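Local coordinates for protein collectin placenta 1 (Mus musculus, PDB 2OX9) that binds the leukocyte surface glycan Lewis(x) through the calcium-dependent carbohydrate-recognition domain of a scavenger receptor C-type lectin, at residues S61-L66 and W115-C120; S20-F26 and C120-F126; W9-T13 and C128-R132. All coordinates share one frame; numbering follows the deposited sequence.

Contact 1: residues S61-L66 and W115-C120; sequences SHWIGL and WNDFQC. With CA (calcium ion), chain J; GAL (beta-D-galactopyranose), chain E.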
loop_
_atom_site.group_PDB
_atom_site.type_symbol
_atom_site.label_atom_id
_atom_site.label_comp_id
_atom_site.label_asym_id
_atom_site.label_seq_id
_atom_site.Cartn_x
_atom_site.Cartn_y
_atom_site.Cartn_z
ATOM N N SER A 61 4.324 -6.023 7.317
ATOM C CA SER A 61 3.293 -5.744 6.324
ATOM C C SER A 61 3.660 -4.414 5.672
ATOM O O SER A 61 4.343 -3.594 6.281
ATOM C CB SER A 61 1.923 -5.618 6.985
ATOM O OG SER A 61 1.632 -6.756 7.774
ATOM N N HIS A 62 3.203 -4.197 4.447
ATOM C CA HIS A 62 3.524 -2.960 3.737
ATOM C C HIS A 62 2.304 -2.180 3.284
ATOM O O HIS A 62 1.500 -2.679 2.504
ATOM C CB HIS A 62 4.375 -3.250 2.498
ATOM C CG HIS A 62 5.787 -3.633 2.801
ATOM N ND1 HIS A 62 6.146 -4.907 3.186
ATOM C CD2 HIS A 62 6.930 -2.906 2.787
ATOM C CE1 HIS A 62 7.450 -4.947 3.397
ATOM N NE2 HIS A 62 7.949 -3.746 3.163
ATOM N N TRP A 63 2.183 -0.948 3.764
ATOM C CA TRP A 63 1.069 -0.084 3.375
ATOM C C TRP A 63 1.119 0.181 1.861
ATOM O O TRP A 63 2.205 0.343 1.296
ATOM C CB TRP A 63 1.189 1.276 4.062
ATOM C CG TRP A 63 0.892 1.331 5.525
ATOM C CD1 TRP A 63 1.668 1.917 6.489
ATOM C CD2 TRP A 63 -0.320 0.919 6.183
ATOM N NE1 TRP A 63 1.011 1.904 7.700
ATOM C CE2 TRP A 63 -0.208 1.300 7.542
ATOM C CE3 TRP A 63 -1.487 0.275 5.754
ATOM C CZ2 TRP A 63 -1.225 1.055 8.480
ATOM C CZ3 TRP A 63 -2.502 0.033 6.684
ATOM C CH2 TRP A 63 -2.360 0.423 8.033
ATOM N N ILE A 64 -0.044 0.216 1.210
ATOM C CA ILE A 64 -0.118 0.571 -0.210
ATOM C C ILE A 64 -1.120 1.740 -0.251
ATOM O O ILE A 64 -1.869 1.934 0.699
ATOM C CB ILE A 64 -0.585 -0.601 -1.126
ATOM C CG1 ILE A 64 -1.987 -1.069 -0.745
ATOM C CG2 ILE A 64 0.429 -1.758 -1.049
ATOM C CD1 ILE A 64 -2.563 -2.080 -1.730
ATOM N N GLY A 65 -1.126 2.519 -1.328
ATOM C CA GLY A 65 -2.002 3.687 -1.390
ATOM C C GLY A 65 -3.476 3.457 -1.670
ATOM O O GLY A 65 -4.038 4.086 -2.574
ATOM N N LEU A 66 -4.104 2.595 -0.871
ATOM C CA LEU A 66 -5.510 2.238 -1.042
ATOM C C LEU A 66 -6.300 2.345 0.261
ATOM O O LEU A 66 -5.884 1.794 1.281
ATOM C CB LEU A 66 -5.601 0.795 -1.537
ATOM C CG LEU A 66 -6.968 0.323 -2.004
ATOM C CD1 LEU A 66 -7.249 1.000 -3.336
ATOM C CD2 LEU A 66 -7.002 -1.193 -2.170
ATOM N N TRP A 115 -3.556 -8.814 -0.182
ATOM C CA TRP A 115 -3.960 -7.589 0.499
ATOM C C TRP A 115 -4.883 -7.841 1.674
ATOM O O TRP A 115 -5.666 -8.796 1.699
ATOM C CB TRP A 115 -4.655 -6.628 -0.467
ATOM C CG TRP A 115 -3.889 -6.313 -1.730
ATOM C CD1 TRP A 115 -2.627 -6.719 -2.054
ATOM C CD2 TRP A 115 -4.356 -5.533 -2.835
ATOM N NE1 TRP A 115 -2.279 -6.241 -3.290
ATOM C CE2 TRP A 115 -3.323 -5.508 -3.794
ATOM C CE3 TRP A 115 -5.553 -4.851 -3.109
ATOM C CZ2 TRP A 115 -3.445 -4.831 -5.010
ATOM C CZ3 TRP A 115 -5.676 -4.178 -4.317
ATOM C CH2 TRP A 115 -4.624 -4.173 -5.254
ATOM N N ASN A 116 -4.772 -6.967 2.657
ATOM C CA ASN A 116 -5.593 -7.033 3.845
ATOM C C ASN A 116 -5.888 -5.614 4.297
ATOM O O ASN A 116 -5.074 -4.716 4.091
ATOM C CB ASN A 116 -4.871 -7.769 4.959
ATOM C CG ASN A 116 -5.569 -7.615 6.285
ATOM O OD1 ASN A 116 -6.767 -7.878 6.395
ATOM N ND2 ASN A 116 -4.830 -7.189 7.301
ATOM N N ASP A 117 -7.056 -5.409 4.897
ATOM C CA ASP A 117 -7.408 -4.091 5.391
ATOM C C ASP A 117 -7.021 -4.026 6.863
ATOM O O ASP A 117 -7.283 -4.965 7.623
ATOM C CB ASP A 117 -8.911 -3.821 5.179
ATOM C CG ASP A 117 -9.807 -4.907 5.773
ATOM O OD1 ASP A 117 -9.371 -6.071 5.880
ATOM O OD2 ASP A 117 -10.969 -4.593 6.115
ATOM N N PHE A 118 -6.349 -2.944 7.249
ATOM C CA PHE A 118 -5.918 -2.745 8.634
ATOM C C PHE A 118 -6.540 -1.459 9.177
ATOM O O PHE A 118 -7.019 -0.619 8.412
ATOM C CB PHE A 118 -4.402 -2.540 8.751
ATOM C CG PHE A 118 -3.561 -3.645 8.183
ATOM C CD1 PHE A 118 -3.300 -3.709 6.823
ATOM C CD2 PHE A 118 -2.952 -4.571 9.029
ATOM C CE1 PHE A 118 -2.436 -4.676 6.308
ATOM C CE2 PHE A 118 -2.089 -5.539 8.524
ATOM C CZ PHE A 118 -1.831 -5.589 7.160
ATOM N N GLN A 119 -6.495 -1.302 10.496
ATOM C CA GLN A 119 -6.986 -0.093 11.135
ATOM C C GLN A 119 -5.856 0.856 10.751
ATOM O O GLN A 119 -4.691 0.471 10.781
ATOM C CB GLN A 119 -7.053 -0.294 12.650
ATOM C CG GLN A 119 -8.034 0.620 13.371
ATOM C CD GLN A 119 -8.262 0.189 14.813
ATOM O OE1 GLN A 119 -8.631 -0.960 15.078
ATOM N NE2 GLN A 119 -8.039 1.106 15.752
ATOM N N CYS A 120 -6.176 2.082 10.368
ATOM C CA CYS A 120 -5.130 2.991 9.925
ATOM C C CYS A 120 -4.074 3.403 10.945
ATOM O O CYS A 120 -3.087 4.039 10.580
ATOM C CB CYS A 120 -5.759 4.226 9.294
ATOM S SG CYS A 120 -6.891 3.837 7.917
HETATM CA CA CA J . -8.672 -7.036 7.610
HETATM C C1 GAL E . -5.865 -10.013 11.218
HETATM C C2 GAL E . -5.850 -8.863 10.215
HETATM C C3 GAL E . -7.076 -7.968 10.408
HETATM C C4 GAL E . -8.365 -8.797 10.402
HETATM C C5 GAL E . -8.256 -9.970 11.389
HETATM C C6 GAL E . -9.454 -10.898 11.319
HETATM O O2 GAL E . -4.673 -8.094 10.398
HETATM O O3 GAL E . -7.127 -7.019 9.357
HETATM O O4 GAL E . -8.607 -9.288 9.095
HETATM O O5 GAL E . -7.084 -10.764 11.094
HETATM O O6 GAL E . -9.493 -11.771 12.440
#

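Contact 2: residues S20-F26 and C120-F126; sequences SLEKEIF and CDEINNF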
loop_
_atom_site.group_PDB
_atom_site.type_symbol
_atom_site.label_atom_id
_atom_site.label_comp_id
_atom_site.label_asym_id
_atom_site.label_seq_id
_atom_site.Cartn_x
_atom_site.Cartn_y
_atom_site.Cartn_z
ATOM N N SER A 20 10.322 0.628 2.250
ATOM C CA SER A 20 10.733 1.173 3.535
ATOM C C SER A 20 11.305 0.261 4.605
ATOM O O SER A 20 10.978 -0.919 4.703
ATOM C CB SER A 20 9.568 1.937 4.163
ATOM O OG SER A 20 8.769 1.065 4.941
ATOM N N LEU A 21 12.187 0.853 5.402
ATOM C CA LEU A 21 12.778 0.190 6.543
ATOM C C LEU A 21 12.065 0.889 7.692
ATOM O O LEU A 21 12.088 0.433 8.834
ATOM C CB LEU A 21 14.280 0.446 6.612
ATOM C CG LEU A 21 15.097 -0.247 5.521
ATOM C CD1 LEU A 21 16.581 -0.035 5.798
ATOM C CD2 LEU A 21 14.769 -1.732 5.497
ATOM N N GLU A 22 11.420 2.006 7.356
ATOM C CA GLU A 22 10.675 2.789 8.331
ATOM C C GLU A 22 9.326 2.118 8.568
ATOM O O GLU A 22 8.748 1.539 7.647
ATOM C CB GLU A 22 10.442 4.221 7.823
ATOM C CG GLU A 22 11.693 5.101 7.705
ATOM C CD GLU A 22 12.437 4.923 6.388
ATOM O OE1 GLU A 22 12.088 4.003 5.615
ATOM O OE2 GLU A 22 13.378 5.708 6.127
ATOM N N LYS A 23 8.837 2.192 9.803
ATOM C CA LYS A 23 7.541 1.621 10.175
ATOM C C LYS A 23 6.700 2.786 10.694
ATOM O O LYS A 23 7.122 3.482 11.621
ATOM C CB LYS A 23 7.707 0.569 11.279
ATOM C CG LYS A 23 8.653 -0.586 10.938
ATOM C CD LYS A 23 8.578 -1.687 11.998
ATOM C CE LYS A 23 9.682 -2.727 11.835
ATOM N NZ LYS A 23 9.672 -3.394 10.500
ATOM N N GLU A 24 5.520 3.002 10.111
ATOM C CA GLU A 24 4.663 4.125 10.516
ATOM C C GLU A 24 3.163 3.857 10.334
ATOM O O GLU A 24 2.770 2.912 9.651
ATOM C CB GLU A 24 5.022 5.360 9.688
ATOM C CG GLU A 24 6.506 5.693 9.611
ATOM C CD GLU A 24 7.033 6.342 10.874
ATOM O OE1 GLU A 24 6.468 7.372 11.293
ATOM O OE2 GLU A 24 8.022 5.831 11.440
ATOM N N ILE A 25 2.326 4.694 10.942
ATOM C CA ILE A 25 0.884 4.541 10.775
ATOM C C ILE A 25 0.614 5.006 9.349
ATOM O O ILE A 25 1.476 5.650 8.743
ATOM C CB ILE A 25 0.076 5.419 11.763
ATOM C CG1 ILE A 25 0.404 6.899 11.561
ATOM C CG2 ILE A 25 0.374 5.002 13.184
ATOM C CD1 ILE A 25 -0.405 7.822 12.474
ATOM N N PHE A 26 -0.571 4.710 8.821
ATOM C CA PHE A 26 -0.891 5.079 7.441
ATOM C C PHE A 26 -0.638 6.526 7.049
ATOM O O PHE A 26 0.049 6.783 6.063
ATOM C CB PHE A 26 -2.341 4.752 7.102
ATOM C CG PHE A 26 -2.667 4.900 5.633
ATOM C CD1 PHE A 26 -2.315 3.898 4.724
ATOM C CD2 PHE A 26 -3.322 6.031 5.159
ATOM C CE1 PHE A 26 -2.614 4.015 3.368
ATOM C CE2 PHE A 26 -3.627 6.163 3.796
ATOM C CZ PHE A 26 -3.270 5.148 2.900
ATOM N N CYS A 120 -6.176 2.082 10.368
ATOM C CA CYS A 120 -5.130 2.991 9.925
ATOM C C CYS A 120 -4.074 3.403 10.945
ATOM O O CYS A 120 -3.087 4.039 10.580
ATOM C CB CYS A 120 -5.759 4.226 9.294
ATOM S SG CYS A 120 -6.891 3.837 7.917
ATOM N N ASP A 121 -4.259 3.032 12.208
ATOM C CA ASP A 121 -3.287 3.383 13.241
ATOM C C ASP A 121 -2.270 2.277 13.487
ATOM O O ASP A 121 -1.459 2.368 14.409
ATOM C CB ASP A 121 -3.993 3.730 14.560
ATOM C CG ASP A 121 -4.825 2.582 15.105
ATOM O OD1 ASP A 121 -4.263 1.496 15.368
ATOM O OD2 ASP A 121 -6.049 2.771 15.278
ATOM N N GLU A 122 -2.315 1.235 12.662
ATOM C CA GLU A 122 -1.387 0.118 12.779
ATOM C C GLU A 122 -0.028 0.541 12.229
ATOM O O GLU A 122 0.050 1.233 11.222
ATOM C CB GLU A 122 -1.905 -1.090 11.993
ATOM C CG GLU A 122 -1.041 -2.327 12.138
ATOM C CD GLU A 122 -1.077 -2.900 13.543
ATOM O OE1 GLU A 122 -2.065 -3.590 13.872
ATOM O OE2 GLU A 122 -0.127 -2.649 14.321
ATOM N N ILE A 123 1.042 0.140 12.905
ATOM C CA ILE A 123 2.392 0.485 12.464
ATOM C C ILE A 123 2.886 -0.572 11.474
ATOM O O ILE A 123 3.107 -1.721 11.851
ATOM C CB ILE A 123 3.366 0.542 13.661
ATOM C CG1 ILE A 123 2.806 1.471 14.741
ATOM C CG2 ILE A 123 4.733 1.041 13.197
ATOM C CD1 ILE A 123 3.344 1.189 16.129
ATOM N N ASN A 124 3.049 -0.173 10.215
ATOM C CA ASN A 124 3.511 -1.058 9.137
ATOM C C ASN A 124 4.650 -0.429 8.336
ATOM O O ASN A 124 4.901 0.764 8.443
ATOM C CB ASN A 124 2.376 -1.315 8.141
ATOM C CG ASN A 124 1.385 -2.342 8.626
ATOM O OD1 ASN A 124 0.215 -2.325 8.238
ATOM N ND2 ASN A 124 1.849 -3.259 9.458
ATOM N N ASN A 125 5.342 -1.244 7.540
ATOM C CA ASN A 125 6.375 -0.715 6.658
ATOM C C ASN A 125 5.523 -0.196 5.505
ATOM O O ASN A 125 4.289 -0.263 5.569
ATOM C CB ASN A 125 7.317 -1.817 6.156
ATOM C CG ASN A 125 8.363 -2.196 7.177
ATOM O OD1 ASN A 125 8.043 -2.707 8.241
ATOM N ND2 ASN A 125 9.626 -1.938 6.858
ATOM N N PHE A 126 6.148 0.319 4.453
ATOM C CA PHE A 126 5.368 0.835 3.347
ATOM C C PHE A 126 6.147 0.871 2.041
ATOM O O PHE A 126 7.343 0.569 2.004
ATOM C CB PHE A 126 4.843 2.243 3.695
ATOM C CG PHE A 126 5.921 3.223 4.068
ATOM C CD1 PHE A 126 6.559 3.987 3.096
ATOM C CD2 PHE A 126 6.289 3.397 5.403
ATOM C CE1 PHE A 126 7.548 4.916 3.451
ATOM C CE2 PHE A 126 7.269 4.315 5.765
ATOM C CZ PHE A 126 7.900 5.079 4.786
HETATM O O HOH W 1 11.805 -3.568 8.130
#

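Contact 3: residues W9-T13 and C128-R132; sequences WKNFT and CEKER. With CA (calcium ion), chain L.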
loop_
_atom_site.group_PDB
_atom_site.type_symbol
_atom_site.label_atom_id
_atom_site.label_comp_id
_atom_site.label_asym_id
_atom_site.label_seq_id
_atom_site.Cartn_x
_atom_site.Cartn_y
_atom_site.Cartn_z
ATOM N N TRP A 9 16.241 3.170 -4.124
ATOM C CA TRP A 9 15.032 2.897 -4.897
ATOM C C TRP A 9 15.253 1.778 -5.910
ATOM O O TRP A 9 16.357 1.612 -6.433
ATOM C CB TRP A 9 14.571 4.161 -5.619
ATOM C CG TRP A 9 14.133 5.232 -4.670
ATOM C CD1 TRP A 9 14.925 5.938 -3.809
ATOM C CD2 TRP A 9 12.797 5.698 -4.463
ATOM N NE1 TRP A 9 14.161 6.815 -3.076
ATOM C CE2 TRP A 9 12.852 6.689 -3.459
ATOM C CE3 TRP A 9 11.554 5.377 -5.028
ATOM C CZ2 TRP A 9 11.715 7.359 -3.008
ATOM C CZ3 TRP A 9 10.425 6.045 -4.575
ATOM C CH2 TRP A 9 10.515 7.024 -3.575
ATOM N N LYS A 10 14.198 1.013 -6.176
ATOM C CA LYS A 10 14.252 -0.091 -7.128
ATOM C C LYS A 10 13.460 0.295 -8.370
ATOM O O LYS A 10 12.430 0.964 -8.273
ATOM C CB LYS A 10 13.616 -1.354 -6.545
ATOM C CG LYS A 10 14.229 -1.875 -5.251
ATOM C CD LYS A 10 15.648 -2.368 -5.455
ATOM C CE LYS A 10 16.110 -3.153 -4.240
ATOM N NZ LYS A 10 15.957 -2.342 -3.001
ATOM N N ASN A 11 13.920 -0.150 -9.532
ATOM C CA ASN A 11 13.214 0.163 -10.758
ATOM C C ASN A 11 12.422 -1.019 -11.321
ATOM O O ASN A 11 12.824 -2.179 -11.210
ATOM C CB ASN A 11 14.191 0.665 -11.819
ATOM C CG ASN A 11 15.085 -0.431 -12.349
ATOM O OD1 ASN A 11 15.882 -1.011 -11.609
ATOM N ND2 ASN A 11 14.954 -0.729 -13.639
ATOM N N PHE A 12 11.268 -0.700 -11.888
ATOM C CA PHE A 12 10.395 -1.671 -12.539
ATOM C C PHE A 12 9.777 -0.852 -13.667
ATOM O O PHE A 12 9.080 0.118 -13.407
ATOM C CB PHE A 12 9.298 -2.167 -11.604
ATOM C CG PHE A 12 8.358 -3.140 -12.259
ATOM C CD1 PHE A 12 8.825 -4.361 -12.730
ATOM C CD2 PHE A 12 7.014 -2.825 -12.431
ATOM C CE1 PHE A 12 7.968 -5.258 -13.366
ATOM C CE2 PHE A 12 6.147 -3.716 -13.066
ATOM C CZ PHE A 12 6.624 -4.929 -13.533
ATOM N N THR A 13 10.025 -1.254 -14.912
ATOM C CA THR A 13 9.563 -0.502 -16.078
ATOM C C THR A 13 10.068 0.927 -15.901
ATOM O O THR A 13 11.249 1.117 -15.594
ATOM C CB THR A 13 8.013 -0.527 -16.254
ATOM O OG1 THR A 13 7.373 0.076 -15.126
ATOM C CG2 THR A 13 7.525 -1.953 -16.411
ATOM N N CYS A 128 6.760 3.334 -1.495
ATOM C CA CYS A 128 6.538 4.570 -2.234
ATOM C C CYS A 128 6.776 4.309 -3.712
ATOM O O CYS A 128 7.581 3.448 -4.084
ATOM C CB CYS A 128 7.492 5.683 -1.803
ATOM S SG CYS A 128 7.449 6.219 -0.068
ATOM N N GLU A 129 6.086 5.070 -4.555
ATOM C CA GLU A 129 6.226 4.917 -5.988
ATOM C C GLU A 129 6.310 6.281 -6.674
ATOM O O GLU A 129 5.633 7.237 -6.287
ATOM C CB GLU A 129 5.040 4.124 -6.551
ATOM C CG GLU A 129 5.001 4.076 -8.070
ATOM C CD GLU A 129 3.817 3.295 -8.627
ATOM O OE1 GLU A 129 2.791 3.135 -7.926
ATOM O OE2 GLU A 129 3.909 2.852 -9.782
ATOM N N LYS A 130 7.154 6.370 -7.690
ATOM C CA LYS A 130 7.281 7.613 -8.437
ATOM C C LYS A 130 7.899 7.371 -9.801
ATOM O O LYS A 130 8.355 6.275 -10.102
ATOM C CB LYS A 130 8.102 8.646 -7.660
ATOM C CG LYS A 130 9.590 8.347 -7.500
ATOM C CD LYS A 130 10.246 9.506 -6.752
ATOM C CE LYS A 130 11.750 9.342 -6.604
ATOM N NZ LYS A 130 12.359 10.514 -5.890
ATOM N N GLU A 131 7.912 8.416 -10.619
ATOM C CA GLU A 131 8.447 8.332 -11.964
ATOM C C GLU A 131 9.957 8.461 -12.006
ATOM O O GLU A 131 10.543 9.238 -11.269
ATOM C CB GLU A 131 7.820 9.425 -12.831
ATOM C CG GLU A 131 6.328 9.253 -13.018
ATOM C CD GLU A 131 5.714 10.375 -13.817
ATOM O OE1 GLU A 131 6.253 10.699 -14.897
ATOM O OE2 GLU A 131 4.687 10.924 -13.369
ATOM N N ARG A 132 10.586 7.686 -12.873
ATOM C CA ARG A 132 12.025 7.763 -13.017
ATOM C C ARG A 132 12.285 9.027 -13.818
ATOM O O ARG A 132 11.593 9.286 -14.800
ATOM C CB ARG A 132 12.549 6.550 -13.780
ATOM C CG ARG A 132 13.991 6.679 -14.248
ATOM C CD ARG A 132 14.483 5.363 -14.817
ATOM N NE ARG A 132 13.614 4.884 -15.887
ATOM C CZ ARG A 132 13.631 3.642 -16.362
ATOM N NH1 ARG A 132 14.476 2.748 -15.860
ATOM N NH2 ARG A 132 12.802 3.295 -17.340
HETATM CA CA CA L . 1.754 1.660 -9.979
HETATM O O HOH W 2 2.285 1.939 -12.136
HETATM O O HOH W 3 0.654 3.740 -10.284
#

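Contact 1: residues S61-L66 and W115-C120
Strands 62-64 and 115-118 flank strand 106-109, which pairs with both; the end-to-end directions of segments 61-66 and 115-120 are 83° apart, their nearest CA atoms stay 9.0 Å apart (I64 to W115), and side chains fill the gap. W63 and F118 meet at the end of strand 115-118: the CH2 and CZ3 corner of the indole presses obliquely on CB and CD1 of F118, CH2 lying 3.7 Å from CB, with the ring planes 78° apart. The same indole corner has Q119 O in its plane at the edge, 3.6 Å from CH2, while NE1 is tied to E24 O. S61 OG approaches CZ of F118. Further along, I64 CG1 lies between backbone N and carbonyl carbon (chi1 61°) with chi2 extended, which sets CD1 over the six-membered ring of W115, a CH-pi contact 4.1 Å from the centroid; L66 CD2 touches CZ3 of the same indole obliquely. In this C-type lectin fold strand 115-118 carries the sugar-binding calcium on the side turned from strand 62-64. N116 OD1, D117 O and D117 OD1 (2.1 Å) bind it with Q92, D94 and E104, and galactose O3 and O4 complete the site. N116 ND2 donates to galactose O3 (3.1 Å) while lying 3.3 Å above the centre of the F118 ring, so that phenyl group backs the amide that grips the sugar.

Contact 2: residues S20-F26 and C120-F126
A chi1 of 89° swings S20 OG between its backbone N and carbonyl carbon, and F126 takes a similar setting (chi1 56°), which brings the phenyl ring beneath S20: S20 CB sits 3.5 Å from the centroid of the F126 ring, almost on the normal, as a CH-pi contact. From there S20 OG accepts the backbone N-H of F126 (2.8 Å) and donates to E22 O in that carbonyl's plane, on a lone pair. S20 N adds a bond to F126 O, and E22 CB touches CE2 of F126 (3.8 Å). N125 grips the loop through both ends of its amide. ND2 gives a 2.7 Å bond to S20 O, which it meets from above the carbonyl plane although S20 O lies in the amide plane of N125; OD1 takes K23 NZ (2.9 Å) on a lone pair. A water bridges ND2 to the same ammonium, more weakly on the lysine side. Further along, E24 and N124 form a single antiparallel bridge, a hydrogen-bonded pair with N-H to O bonds both ways. This couples the loop before helix 26-35 to the approach of the long strand 125-131 in the C-type lectin domain. I123 CG2 packs on K23 CB at 3.6 Å. I25, the N-cap residue of the helix, rests CG2 against D121 O, and F26 N, in the first turn, donates to C120 O (3.1 Å). C120 SG, in its disulfide with C106, stands obliquely beside the F26 ring, whose edge-to-face partner is W63.

Contact 3: residues W9-T13 and C128-R132
W9 and K130 cross at about a right angle, the lysine chain running over one face of the indole. K130 CE lies 4.0 Å from the centroid of the W9 six-membered ring, 7° off its normal, as a CH-pi contact. K130 NZ follows at 4.6 Å from the same W9 centroid in a cation-pi interaction and also makes a weak hydrogen bond to K36 O. CG of K130, set between backbone N and carbonyl carbon (chi1 69°), lies 3.8 Å from CZ3 of W9, and the extended chain beyond carries the ammonium across the ring. C128 CB meets CH2 of W9 obliquely at 3.8 Å, its sulfur fixed by the disulfide to C33. T13 O lies over a face of the R132 guanidinium, 3.2 Å from NH2 but at an angle too poor for a hydrogen bond. Strands 10-12 and 125-131 do not pair directly: strand 15-19 lies between and bonds to both, near the two chain ends of this C-type lectin domain. W9 also meets Y18. E129, whose CB points away from segment 9-13, binds a calcium ion through both carboxylate oxygens, OE1 at 2.7 Å and OE2 at 2.5 Å, alongside two waters, F42, N44 and E48; K15 also holds OE2.

In the fold
Contact 1 is the buried one, its centre about 5 Å from the centre of the chain, and rests on aromatic and aliphatic packing behind the sugar-binding calcium. Contact 2 adjoins it, sharing C120 and linked through S61 O to N125 N, a probable hydrogen bond; partly buried, it is held mainly by backbone and amide hydrogen bonds. Contact 3 lies further out, its centre about 20 Å from that of contact 1, and relies on a lysine over an indole. Contacts 2 and 3 both use strand 125-131, which neighbours strand 62-64 of contact 1 in the same sheet. Along the chain, contact 1 is nested within contact 2, and contact 2 within contact 3.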